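Local coordinates for protein SAP-like pentraxin (Limulus polyphemus, PDB 3FLP) that binds two calcium ions per subunit and, as an invertebrate lectin of the pentraxin family, probably recognises sugar ligands as two stacked rings of seven subunits, at residues V31-V36 with V105-D110; C53-Q58 with Q133-G138; Q58-I63 with G77-A82; G111-Y116 with E126-G131. One frame throughout, in Å; residues are numbered along the deposited sequence.

Contact 1 of 4, residues V31-V36 with V105-D110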
loop_
_atom_site.group_PDB
_atom_site.type_symbol
_atom_site.label_atom_id
_atom_site.label_comp_id
_atom_site.label_asym_id
_atom_site.label_seq_id
_atom_site.Cartn_x
_atom_site.Cartn_y
_atom_site.Cartn_z
ATOM N N VAL A 31 13.705 46.263 -0.699
ATOM C CA VAL A 31 12.905 45.575 0.317
ATOM C C VAL A 31 12.505 46.535 1.425
ATOM O O VAL A 31 13.233 47.486 1.724
ATOM C CB VAL A 31 13.682 44.400 0.997
ATOM C CG1 VAL A 31 14.122 43.364 -0.043
ATOM C CG2 VAL A 31 14.887 44.942 1.762
ATOM N N ARG A 32 11.345 46.300 2.029
ATOM C CA ARG A 32 10.938 47.138 3.141
ATOM C C ARG A 32 10.972 46.323 4.428
ATOM O O ARG A 32 10.774 46.850 5.518
ATOM C CB ARG A 32 9.565 47.783 2.907
ATOM C CG ARG A 32 8.486 46.924 2.308
ATOM C CD ARG A 32 7.170 47.707 2.339
ATOM N NE ARG A 32 7.174 48.898 1.485
ATOM C CZ ARG A 32 6.365 49.945 1.658
ATOM N NH1 ARG A 32 5.496 49.961 2.661
ATOM N NH2 ARG A 32 6.398 50.968 0.818
ATOM N N GLN A 33 11.268 45.033 4.281
ATOM C CA GLN A 33 11.369 44.106 5.403
ATOM C C GLN A 33 12.415 43.048 5.071
ATOM O O GLN A 33 12.648 42.731 3.905
ATOM C CB GLN A 33 10.035 43.398 5.658
ATOM C CG GLN A 33 8.876 44.302 6.025
ATOM C CD GLN A 33 7.578 43.524 6.173
ATOM O OE1 GLN A 33 7.186 42.772 5.275
ATOM N NE2 GLN A 33 6.906 43.704 7.299
ATOM N N LEU A 34 13.034 42.484 6.097
ATOM C CA LEU A 34 14.041 41.470 5.867
ATOM C C LEU A 34 14.222 40.563 7.074
ATOM O O LEU A 34 14.275 41.026 8.213
ATOM C CB LEU A 34 15.373 42.140 5.519
ATOM C CG LEU A 34 16.388 41.331 4.714
ATOM C CD1 LEU A 34 15.852 41.074 3.303
ATOM C CD2 LEU A 34 17.696 42.111 4.642
ATOM N N THR A 35 14.295 39.260 6.819
ATOM C CA THR A 35 14.529 38.292 7.881
ATOM C C THR A 35 15.738 37.469 7.440
ATOM O O THR A 35 15.726 36.850 6.368
ATOM C CB THR A 35 13.323 37.340 8.102
ATOM O OG1 THR A 35 12.182 38.090 8.541
ATOM C CG2 THR A 35 13.661 36.292 9.165
ATOM N N VAL A 36 16.786 37.482 8.255
ATOM C CA VAL A 36 18.001 36.736 7.948
ATOM C C VAL A 36 18.201 35.680 9.035
ATOM O O VAL A 36 18.376 36.005 10.213
ATOM C CB VAL A 36 19.240 37.671 7.893
ATOM C CG1 VAL A 36 20.501 36.862 7.565
ATOM C CG2 VAL A 36 19.021 38.764 6.847
ATOM N N VAL A 105 15.065 39.651 12.577
ATOM C CA VAL A 105 13.823 40.028 11.915
ATOM C C VAL A 105 13.704 41.552 11.904
ATOM O O VAL A 105 13.720 42.187 12.960
ATOM C CB VAL A 105 12.612 39.429 12.660
ATOM C CG1 VAL A 105 11.314 40.002 12.123
ATOM C CG2 VAL A 105 12.631 37.900 12.514
ATOM N N TRP A 106 13.591 42.134 10.714
ATOM C CA TRP A 106 13.482 43.582 10.593
ATOM C C TRP A 106 12.321 44.017 9.717
ATOM O O TRP A 106 12.108 43.476 8.631
ATOM C CB TRP A 106 14.755 44.192 10.004
ATOM C CG TRP A 106 14.600 45.668 9.736
ATOM C CD1 TRP A 106 14.494 46.665 10.666
ATOM C CD2 TRP A 106 14.478 46.301 8.456
ATOM N NE1 TRP A 106 14.313 47.879 10.046
ATOM C CE2 TRP A 106 14.300 47.686 8.690
ATOM C CE3 TRP A 106 14.501 45.833 7.135
ATOM C CZ2 TRP A 106 14.148 48.610 7.651
ATOM C CZ3 TRP A 106 14.348 46.754 6.098
ATOM C CH2 TRP A 106 14.175 48.129 6.366
ATOM N N SER A 107 11.592 45.021 10.187
ATOM C CA SER A 107 10.468 45.555 9.441
ATOM C C SER A 107 10.573 47.071 9.375
ATOM O O SER A 107 10.478 47.749 10.397
ATOM C CB SER A 107 9.150 45.167 10.115
ATOM O OG SER A 107 8.050 45.673 9.381
ATOM N N GLY A 108 10.781 47.597 8.173
ATOM C CA GLY A 108 10.874 49.033 8.014
ATOM C C GLY A 108 9.490 49.652 8.016
ATOM O O GLY A 108 9.346 50.869 8.164
ATOM N N VAL A 109 8.466 48.818 7.856
ATOM C CA VAL A 109 7.094 49.306 7.836
ATOM C C VAL A 109 6.737 49.916 9.187
ATOM O O VAL A 109 6.173 51.007 9.244
ATOM C CB VAL A 109 6.079 48.172 7.512
ATOM C CG1 VAL A 109 4.683 48.736 7.445
ATOM C CG2 VAL A 109 6.429 47.510 6.179
ATOM N N ASP A 110 7.073 49.216 10.270
ATOM C CA ASP A 110 6.781 49.710 11.611
ATOM C C ASP A 110 8.047 50.026 12.405
ATOM O O ASP A 110 7.971 50.521 13.523
ATOM C CB ASP A 110 5.917 48.689 12.376
ATOM C CG ASP A 110 6.644 47.368 12.645
ATOM O OD1 ASP A 110 7.758 47.151 12.109
ATOM O OD2 ASP A 110 6.086 46.540 13.398
#

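Contact 2 of 4, residues C53-Q58 with Q133-G138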
loop_
_atom_site.group_PDB
_atom_site.type_symbol
_atom_site.label_atom_id
_atom_site.label_comp_id
_atom_site.label_asym_id
_atom_site.label_seq_id
_atom_site.Cartn_x
_atom_site.Cartn_y
_atom_site.Cartn_z
ATOM N N CYS A 53 25.076 44.239 3.942
ATOM C CA CYS A 53 24.454 44.654 2.690
ATOM C C CYS A 53 24.791 46.113 2.391
ATOM O O CYS A 53 24.575 46.992 3.223
ATOM C CB CYS A 53 22.938 44.488 2.763
ATOM S SG CYS A 53 22.106 44.968 1.233
ATOM N N ALA A 54 25.308 46.370 1.193
ATOM C CA ALA A 54 25.691 47.720 0.822
ATOM C C ALA A 54 25.266 48.138 -0.582
ATOM O O ALA A 54 25.265 47.326 -1.506
ATOM C CB ALA A 54 27.199 47.867 0.952
ATOM N N THR A 55 24.903 49.413 -0.723
ATOM C CA THR A 55 24.533 49.987 -2.015
ATOM C C THR A 55 25.576 51.062 -2.326
ATOM O O THR A 55 26.368 51.430 -1.459
ATOM C CB THR A 55 23.126 50.635 -1.996
ATOM O OG1 THR A 55 23.034 51.577 -0.918
ATOM C CG2 THR A 55 22.054 49.566 -1.847
ATOM N N SER A 56 25.584 51.566 -3.555
ATOM C CA SER A 56 26.569 52.580 -3.948
ATOM C C SER A 56 26.610 53.807 -3.030
ATOM O O SER A 56 27.685 54.316 -2.711
ATOM C CB SER A 56 26.319 53.034 -5.390
ATOM O OG SER A 56 25.011 53.564 -5.531
ATOM N N ASN A 57 25.441 54.257 -2.593
ATOM C CA ASN A 57 25.319 55.432 -1.733
ATOM C C ASN A 57 25.300 55.132 -0.232
ATOM O O ASN A 57 25.334 56.055 0.585
ATOM C CB ASN A 57 24.016 56.150 -2.070
ATOM C CG ASN A 57 22.796 55.247 -1.865
ATOM O OD1 ASN A 57 22.676 54.191 -2.501
ATOM N ND2 ASN A 57 21.895 55.652 -0.968
ATOM N N GLN A 58 25.228 53.857 0.136
ATOM C CA GLN A 58 25.147 53.489 1.548
ATOM C C GLN A 58 25.767 52.125 1.818
ATOM O O GLN A 58 25.134 51.093 1.597
ATOM C CB GLN A 58 23.675 53.485 1.987
ATOM C CG GLN A 58 23.418 53.070 3.435
ATOM C CD GLN A 58 24.245 53.863 4.427
ATOM O OE1 GLN A 58 25.376 53.497 4.736
ATOM N NE2 GLN A 58 23.688 54.969 4.917
ATOM N N GLN A 133 13.361 52.094 3.492
ATOM C CA GLN A 133 13.257 51.066 2.471
ATOM C C GLN A 133 14.649 50.907 1.883
ATOM O O GLN A 133 15.224 51.865 1.373
ATOM C CB GLN A 133 12.303 51.483 1.355
ATOM C CG GLN A 133 10.838 51.467 1.738
ATOM C CD GLN A 133 9.939 51.785 0.560
ATOM O OE1 GLN A 133 10.085 51.200 -0.521
ATOM N NE2 GLN A 133 9.001 52.712 0.758
ATOM N N ILE A 134 15.199 49.705 1.968
ATOM C CA ILE A 134 16.524 49.462 1.419
ATOM C C ILE A 134 16.421 49.560 -0.100
ATOM O O ILE A 134 15.676 48.811 -0.732
ATOM C CB ILE A 134 17.045 48.066 1.839
ATOM C CG1 ILE A 134 17.147 48.005 3.367
ATOM C CG2 ILE A 134 18.399 47.792 1.198
ATOM C CD1 ILE A 134 17.484 46.643 3.910
ATOM N N SER A 135 17.158 50.499 -0.681
ATOM C CA SER A 135 17.124 50.691 -2.121
ATOM C C SER A 135 17.621 49.457 -2.869
ATOM O O SER A 135 18.441 48.692 -2.359
ATOM C CB SER A 135 17.943 51.928 -2.503
ATOM O OG SER A 135 19.075 52.056 -1.666
ATOM N N ALA A 136 17.099 49.271 -4.075
ATOM C CA ALA A 136 17.438 48.139 -4.924
ATOM C C ALA A 136 18.914 48.088 -5.285
ATOM O O ALA A 136 19.577 49.123 -5.377
ATOM C CB ALA A 136 16.607 48.194 -6.203
ATOM N N GLY A 137 19.424 46.879 -5.488
ATOM C CA GLY A 137 20.816 46.725 -5.878
ATOM C C GLY A 137 21.819 46.498 -4.767
ATOM O O GLY A 137 23.013 46.696 -4.969
ATOM N N GLY A 138 21.349 46.079 -3.597
ATOM C CA GLY A 138 22.256 45.846 -2.487
ATOM C C GLY A 138 23.135 44.620 -2.671
ATOM O O GLY A 138 22.651 43.551 -3.042
HETATM O O HOH W 1 25.551 46.935 -4.632
#

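Contact 3 of 4, residues Q58-I63 with G77-A82. With CA (calcium ion), chain O.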
loop_
_atom_site.group_PDB
_atom_site.type_symbol
_atom_site.label_atom_id
_atom_site.label_comp_id
_atom_site.label_asym_id
_atom_site.label_seq_id
_atom_site.Cartn_x
_atom_site.Cartn_y
_atom_site.Cartn_z
ATOM N N GLN A 58 25.228 53.857 0.136
ATOM C CA GLN A 58 25.147 53.489 1.548
ATOM C C GLN A 58 25.767 52.125 1.818
ATOM O O GLN A 58 25.134 51.093 1.597
ATOM C CB GLN A 58 23.675 53.485 1.987
ATOM C CG GLN A 58 23.418 53.070 3.435
ATOM C CD GLN A 58 24.245 53.863 4.427
ATOM O OE1 GLN A 58 25.376 53.497 4.736
ATOM N NE2 GLN A 58 23.688 54.969 4.917
ATOM N N ASP A 59 27.002 52.122 2.307
ATOM C CA ASP A 59 27.689 50.870 2.588
ATOM C C ASP A 59 27.102 50.123 3.787
ATOM O O ASP A 59 27.373 48.936 3.978
ATOM C CB ASP A 59 29.196 51.115 2.804
ATOM C CG ASP A 59 29.498 52.014 4.004
ATOM O OD1 ASP A 59 28.921 53.123 4.100
ATOM O OD2 ASP A 59 30.335 51.613 4.847
ATOM N N ASN A 60 26.285 50.818 4.574
ATOM C CA ASN A 60 25.677 50.228 5.763
ATOM C C ASN A 60 24.147 50.148 5.694
ATOM O O ASN A 60 23.452 50.602 6.600
ATOM C CB ASN A 60 26.113 51.029 6.999
ATOM C CG ASN A 60 27.609 50.892 7.295
ATOM O OD1 ASN A 60 28.396 50.497 6.427
ATOM N ND2 ASN A 60 28.006 51.227 8.524
ATOM N N GLN A 61 23.628 49.564 4.621
ATOM C CA GLN A 61 22.183 49.432 4.451
ATOM C C GLN A 61 21.560 48.497 5.487
ATOM O O GLN A 61 20.533 48.811 6.089
ATOM C CB GLN A 61 21.865 48.924 3.036
ATOM C CG GLN A 61 21.910 50.004 1.966
ATOM C CD GLN A 61 20.662 50.881 1.966
ATOM O OE1 GLN A 61 19.858 50.848 2.903
ATOM N NE2 GLN A 61 20.497 51.671 0.913
ATOM N N PHE A 62 22.193 47.353 5.701
ATOM C CA PHE A 62 21.683 46.372 6.651
ATOM C C PHE A 62 22.855 45.512 7.106
ATOM O O PHE A 62 23.524 44.889 6.286
ATOM C CB PHE A 62 20.618 45.530 5.955
ATOM C CG PHE A 62 19.871 44.620 6.866
ATOM C CD1 PHE A 62 20.414 43.404 7.255
ATOM C CD2 PHE A 62 18.608 44.969 7.327
ATOM C CE1 PHE A 62 19.710 42.546 8.085
ATOM C CE2 PHE A 62 17.899 44.118 8.156
ATOM C CZ PHE A 62 18.454 42.906 8.533
ATOM N N ILE A 63 23.127 45.495 8.407
ATOM C CA ILE A 63 24.243 44.705 8.907
ATOM C C ILE A 63 23.917 44.011 10.216
ATOM O O ILE A 63 23.474 44.646 11.179
ATOM C CB ILE A 63 25.510 45.564 9.137
ATOM C CG1 ILE A 63 25.375 46.920 8.436
ATOM C CG2 ILE A 63 26.725 44.832 8.596
ATOM C CD1 ILE A 63 26.531 47.855 8.711
ATOM N N GLY A 77 23.136 42.084 17.329
ATOM C CA GLY A 77 22.961 43.447 16.888
ATOM C C GLY A 77 22.491 43.606 15.461
ATOM O O GLY A 77 22.661 42.721 14.618
ATOM N N LEU A 78 21.893 44.762 15.199
ATOM C CA LEU A 78 21.395 45.100 13.885
ATOM C C LEU A 78 21.637 46.580 13.615
ATOM O O LEU A 78 21.505 47.418 14.509
ATOM C CB LEU A 78 19.892 44.817 13.795
ATOM C CG LEU A 78 19.227 45.211 12.466
ATOM C CD1 LEU A 78 19.831 44.385 11.324
ATOM C CD2 LEU A 78 17.718 44.990 12.549
ATOM N N GLN A 79 22.001 46.895 12.379
ATOM C CA GLN A 79 22.211 48.266 11.980
ATOM C C GLN A 79 21.503 48.420 10.639
ATOM O O GLN A 79 21.678 47.594 9.745
ATOM C CB GLN A 79 23.714 48.578 11.856
ATOM C CG GLN A 79 23.997 49.895 11.142
ATOM C CD GLN A 79 25.457 50.332 11.200
ATOM O OE1 GLN A 79 25.887 51.168 10.404
ATOM N NE2 GLN A 79 26.216 49.786 12.144
ATOM N N VAL A 80 20.674 49.453 10.522
ATOM C CA VAL A 80 19.943 49.716 9.283
ATOM C C VAL A 80 20.154 51.161 8.850
ATOM O O VAL A 80 20.045 52.090 9.650
ATOM C CB VAL A 80 18.419 49.468 9.439
ATOM C CG1 VAL A 80 17.704 49.786 8.124
ATOM C CG2 VAL A 80 18.161 48.029 9.850
ATOM N N ASN A 81 20.459 51.337 7.572
ATOM C CA ASN A 81 20.695 52.654 6.995
ATOM C C ASN A 81 21.647 53.507 7.835
ATOM O O ASN A 81 21.337 54.640 8.197
ATOM C CB ASN A 81 19.368 53.393 6.791
ATOM C CG ASN A 81 19.486 54.532 5.783
ATOM O OD1 ASN A 81 20.029 54.347 4.694
ATOM N ND2 ASN A 81 18.967 55.711 6.137
ATOM N N ALA A 82 22.809 52.938 8.141
ATOM C CA ALA A 82 23.849 53.606 8.920
ATOM C C ALA A 82 23.423 54.101 10.300
ATOM O O ALA A 82 23.996 55.051 10.826
ATOM C CB ALA A 82 24.458 54.765 8.111
HETATM CA CA CA O . 30.665 49.927 6.526
HETATM O O HOH W 2 31.051 51.012 8.571
#

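Contact 4 of 4, residues G111-Y116 with E126-G131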
loop_
_atom_site.group_PDB
_atom_site.type_symbol
_atom_site.label_atom_id
_atom_site.label_comp_id
_atom_site.label_asym_id
_atom_site.label_seq_id
_atom_site.Cartn_x
_atom_site.Cartn_y
_atom_site.Cartn_z
ATOM N N GLY A 111 9.207 49.742 11.818
ATOM C CA GLY A 111 10.468 50.009 12.492
ATOM C C GLY A 111 10.785 49.058 13.637
ATOM O O GLY A 111 11.546 49.395 14.545
ATOM N N ARG A 112 10.210 47.861 13.603
ATOM C CA ARG A 112 10.452 46.885 14.655
ATOM C C ARG A 112 11.558 45.897 14.322
ATOM O O ARG A 112 11.650 45.385 13.206
ATOM C CB ARG A 112 9.175 46.105 14.983
ATOM C CG ARG A 112 9.398 44.983 15.991
ATOM C CD ARG A 112 8.090 44.380 16.458
ATOM N NE ARG A 112 7.267 45.364 17.153
ATOM C CZ ARG A 112 6.085 45.101 17.699
ATOM N NH1 ARG A 112 5.574 43.876 17.634
ATOM N NH2 ARG A 112 5.413 46.067 18.311
ATOM N N MET A 113 12.398 45.638 15.317
ATOM C CA MET A 113 13.504 44.697 15.195
ATOM C C MET A 113 13.280 43.597 16.222
ATOM O O MET A 113 12.869 43.864 17.346
ATOM C CB MET A 113 14.841 45.392 15.483
ATOM C CG MET A 113 15.980 44.439 15.851
ATOM S SD MET A 113 17.393 45.294 16.593
ATOM C CE MET A 113 18.484 43.905 17.008
ATOM N N ALA A 114 13.543 42.357 15.829
ATOM C CA ALA A 114 13.383 41.223 16.732
ATOM C C ALA A 114 14.452 40.193 16.404
ATOM O O ALA A 114 14.762 39.964 15.233
ATOM C CB ALA A 114 11.986 40.605 16.577
ATOM N N VAL A 115 15.036 39.592 17.435
ATOM C CA VAL A 115 16.060 38.580 17.212
ATOM C C VAL A 115 15.685 37.297 17.934
ATOM O O VAL A 115 14.964 37.317 18.939
ATOM C CB VAL A 115 17.461 39.052 17.684
ATOM C CG1 VAL A 115 17.848 40.320 16.944
ATOM C CG2 VAL A 115 17.469 39.276 19.189
ATOM N N TYR A 116 16.177 36.182 17.406
ATOM C CA TYR A 116 15.885 34.878 17.961
ATOM C C TYR A 116 17.127 34.005 18.075
ATOM O O TYR A 116 17.998 34.027 17.203
ATOM C CB TYR A 116 14.860 34.173 17.078
ATOM C CG TYR A 116 13.558 34.927 16.925
ATOM C CD1 TYR A 116 13.461 36.047 16.094
ATOM C CD2 TYR A 116 12.428 34.535 17.634
ATOM C CE1 TYR A 116 12.265 36.750 15.983
ATOM C CE2 TYR A 116 11.242 35.223 17.531
ATOM C CZ TYR A 116 11.162 36.329 16.707
ATOM O OH TYR A 116 9.970 37.002 16.633
ATOM N N GLU A 126 12.118 48.957 19.180
ATOM C CA GLU A 126 11.382 49.852 18.305
ATOM C C GLU A 126 12.287 50.886 17.653
ATOM O O GLU A 126 13.456 51.032 18.016
ATOM C CB GLU A 126 10.283 50.567 19.095
ATOM C CG GLU A 126 9.211 49.643 19.673
ATOM C CD GLU A 126 8.565 48.754 18.622
ATOM O OE1 GLU A 126 8.206 49.266 17.540
ATOM O OE2 GLU A 126 8.409 47.543 18.877
ATOM N N ASN A 127 11.732 51.585 16.672
ATOM C CA ASN A 127 12.437 52.634 15.964
ATOM C C ASN A 127 13.775 52.250 15.349
ATOM O O ASN A 127 14.774 52.948 15.517
ATOM C CB ASN A 127 12.574 53.835 16.894
ATOM C CG ASN A 127 11.220 54.387 17.295
ATOM O OD1 ASN A 127 10.475 54.886 16.453
ATOM N ND2 ASN A 127 10.880 54.272 18.579
ATOM N N VAL A 128 13.786 51.134 14.633
ATOM C CA VAL A 128 14.990 50.687 13.940
ATOM C C VAL A 128 14.684 50.757 12.448
ATOM O O VAL A 128 13.951 49.919 11.919
ATOM C CB VAL A 128 15.377 49.227 14.296
ATOM C CG1 VAL A 128 16.596 48.816 13.488
ATOM C CG2 VAL A 128 15.677 49.102 15.789
ATOM N N GLY A 129 15.231 51.770 11.784
ATOM C CA GLY A 129 15.003 51.938 10.357
ATOM C C GLY A 129 13.538 52.125 10.026
ATOM O O GLY A 129 13.073 51.690 8.975
ATOM N N LYS A 130 12.803 52.775 10.924
ATOM C CA LYS A 130 11.382 53.004 10.706
ATOM C C LYS A 130 11.152 53.886 9.485
ATOM O O LYS A 130 11.730 54.970 9.370
ATOM C CB LYS A 130 10.749 53.636 11.944
ATOM C CG LYS A 130 9.268 53.928 11.786
ATOM C CD LYS A 130 8.612 54.212 13.126
ATOM C CE LYS A 130 7.161 54.625 12.952
ATOM N NZ LYS A 130 6.390 54.410 14.211
ATOM N N GLY A 131 10.305 53.405 8.576
ATOM C CA GLY A 131 10.008 54.141 7.363
ATOM C C GLY A 131 11.098 53.984 6.313
ATOM O O GLY A 131 10.994 54.519 5.212
#

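Contact 1 of 4, residues V31-V36 with V105-D110
Gln-33 reaches Ser-107 across two antiparallel strands of the pentraxin beta sandwich. Gln-33 NE2 donates to Ser-107 OG at 3.1 Å, almost straight and in the plane of the amide. On the same face Thr-35 and Val-105 lie side by side, with CG2 of each 3.9 Å apart.

On the other face Trp-106 carries the contact. Its CG is anti to the backbone N (chi1 174°). The six-membered part of the ring lies beside Arg-32, Gln-33 and Leu-34. Arg-32 O lies over one ring face, 3.6 Å from Trp-106 CZ3. Arg-32 O also accepts Gly-108 N at 2.8 Å. Leu-34 CB touches Trp-106 CE3 at 4.1 Å. Leu-34 and Trp-106 form a hydrogen-bonded pair, bonded both ways through their backbones.

Outward, a second subunit grips both ends of the Gln-33 amide, with its Gly-97 O on NE2 and its Lys-41 NZ on OE1, and its Phe-43 makes a cation-pi contact with Arg-32. Trp-106 NE1 donates to Val-128 O, which helps set the rotation of the indole. Strand 33-42 has strand 161-169 on its other side, strand 100-107 has strand 112-117, and Trp-106 packs on strand 73-80 of the facing sheet.

Contact 2 of 4, residues C53-Q58 with Q133-G138
The end of strand 48-55 and the loop leading into strand 139-142 meet at one end of two inner strands of the pentraxin beta sandwich. The two strands are neighbours in the seven-stranded sheet, and this contact lies where they come together. Thr-55 and Gly-138 are the nearest backbone pair. No direct hydrogen bond joins the segments, so the contact rests on packing and one water.

Thr-55 does most of the touching, through its methyl. CG2 is anti to the carbonyl carbon and faces the loop. Thr-55 CG2 lies 3.8 Å from Ser-135 O and equally close to Gly-138 CA. Ser-135 OG also comes near Thr-55 CG2, at 3.9 Å. Thr-55 OG1 sits between the backbone N and the carbonyl carbon (chi1 53°). Thr-55 OG1 donates to Asn-57 OD1 at 3.1 Å, from above the plane of that carbonyl. It also accepts from Gln-61 NE2. This hydroxyl thus ties the turn that follows the strand to the start of the next strand. The turn is closed by backbone bonds both ways between Thr-55 and Gln-58.

Gly-138 lies against Cys-53, with Cys-53 SG 3.8 Å from Gly-138 CA. Gly-137 has a positive phi (94°), a backbone shape that favours glycine. Ala-54 packs on Gln-146 of the calcium site. Ala-54 O receives a CA-H...O contact from Gly-138 CA (3.5 Å). A single water donates to Ala-54 O and to Gly-137 O, the latter at 2.6 Å.

Contact 3 of 4, residues Q58-I63 with G77-A82
The Phe-62 ring has Leu-78 CD1 over one face, 3.7 Å from its centroid, in a CH-pi contact. The methyl is offset toward the rim and comes closest to CZ. Val-80 CG2 approaches CD2 obliquely. This is the buried side of a beta hairpin, strands 60-68 and 73-80 of the pentraxin sandwich. Phe-62 also packs on Leu-34 and Val-36 of the facing sheet. Gln-61 and Phe-62 together face Cys-53 in a classic beta bulge.

Ile-63 and Gln-79 form a hydrogen-bonded pair, bonded both ways. Beyond it Asn-81 N bonds Gln-61 O, and Ala-82 N bonds Asn-60 O.

On the opposite face, with Ile-63, lie the amides of Asn-60 and Gln-79, turned 62° apart. Asn-60 ND2 donates to Gln-79 OE1 at 2.8 Å, from above the plane of that carbonyl. Ile-63 CD1 lies 3.7 Å from Gln-79 CD.

The Asn-60 to Gln-79 bond probably steadies the calcium site: it holds ND2 while Asn-60 OD1 binds calcium at 2.3 Å. Asp-59 OD2 is a second ligand, and Glu-145, Gln-146 and Asp-147 complete the protein's share. Gln-58 OE1 accepts Asn-60 N, steadying the turn. The calcium-bound water, 2.4 Å from the metal, also accepts from Asn-60 ND2 at 3.1 Å.

Contact 4 of 4, residues G111-Y116 with E126-G131
Arg-112 and Glu-126 form a salt bridge beside the root of the beta hairpin of strands 112-117 and 120-125, in the pentraxin sandwich. The side chain starts with Arg-112 CB 4.2 Å from Glu-126 OE1. Arg-112 CG and CD then pass Glu-126 OE2, each at 4.0 Å. The chain bends at chi3 (-62°), which sets NE beside the carboxylate. Arg-112 NE meets Glu-126 OE2 at 3.0 Å, but the hydrogen bond is weak, with an angle of 134°. Arg-112 CZ lies 3.6 Å from Glu-126 OE2, and Arg-112 NH2 lies 3.4 Å from it. The two side chains lie side by side, with guanidinium and carboxylate planes 83° apart. NH2 also makes a salt bridge to Glu-95 of a second subunit. One guanidinium thus serves two acids, one of them across the subunit interface.

At the backbone, Gly-111 O accepts Val-128 N in a nearly straight bond. Lys-130 CA lies 3.6 Å from Gly-111 CA. Lys-130 CB also lies 3.7 Å from Gly-111 CA, and the positive phi of Gly-111 favours glycine. Met-113 turns inward to pack on Leu-78 and Ile-88 of the facing sheet. Val-128 joins it there, with Val-128 CG2 lying 3.8 Å from Met-113 CB.

Contacts 1 and 3 are buried strand pairings, one in each sheet of the sandwich. They meet where Trp-106 packs on Phe-62, Leu-78 and Val-80. Contacts 2 and 4 are partly buried and join a strand to the loop 126-138. Contacts 2 and 3 share Gln-58, and their strands 48-55 and 60-68 are neighbours in one sheet. Both border the calcium site, but only contact 3 supplies metal ligands. Contacts 1 and 4 share the other sheet, and both reach a second subunit. The chemistry of the four differs with place: indole, phenyl and methyl packing between the sheets, amide and charged groups at the subunit interface, metal-bound oxygens in contact 3, and a bridging water in contact 2.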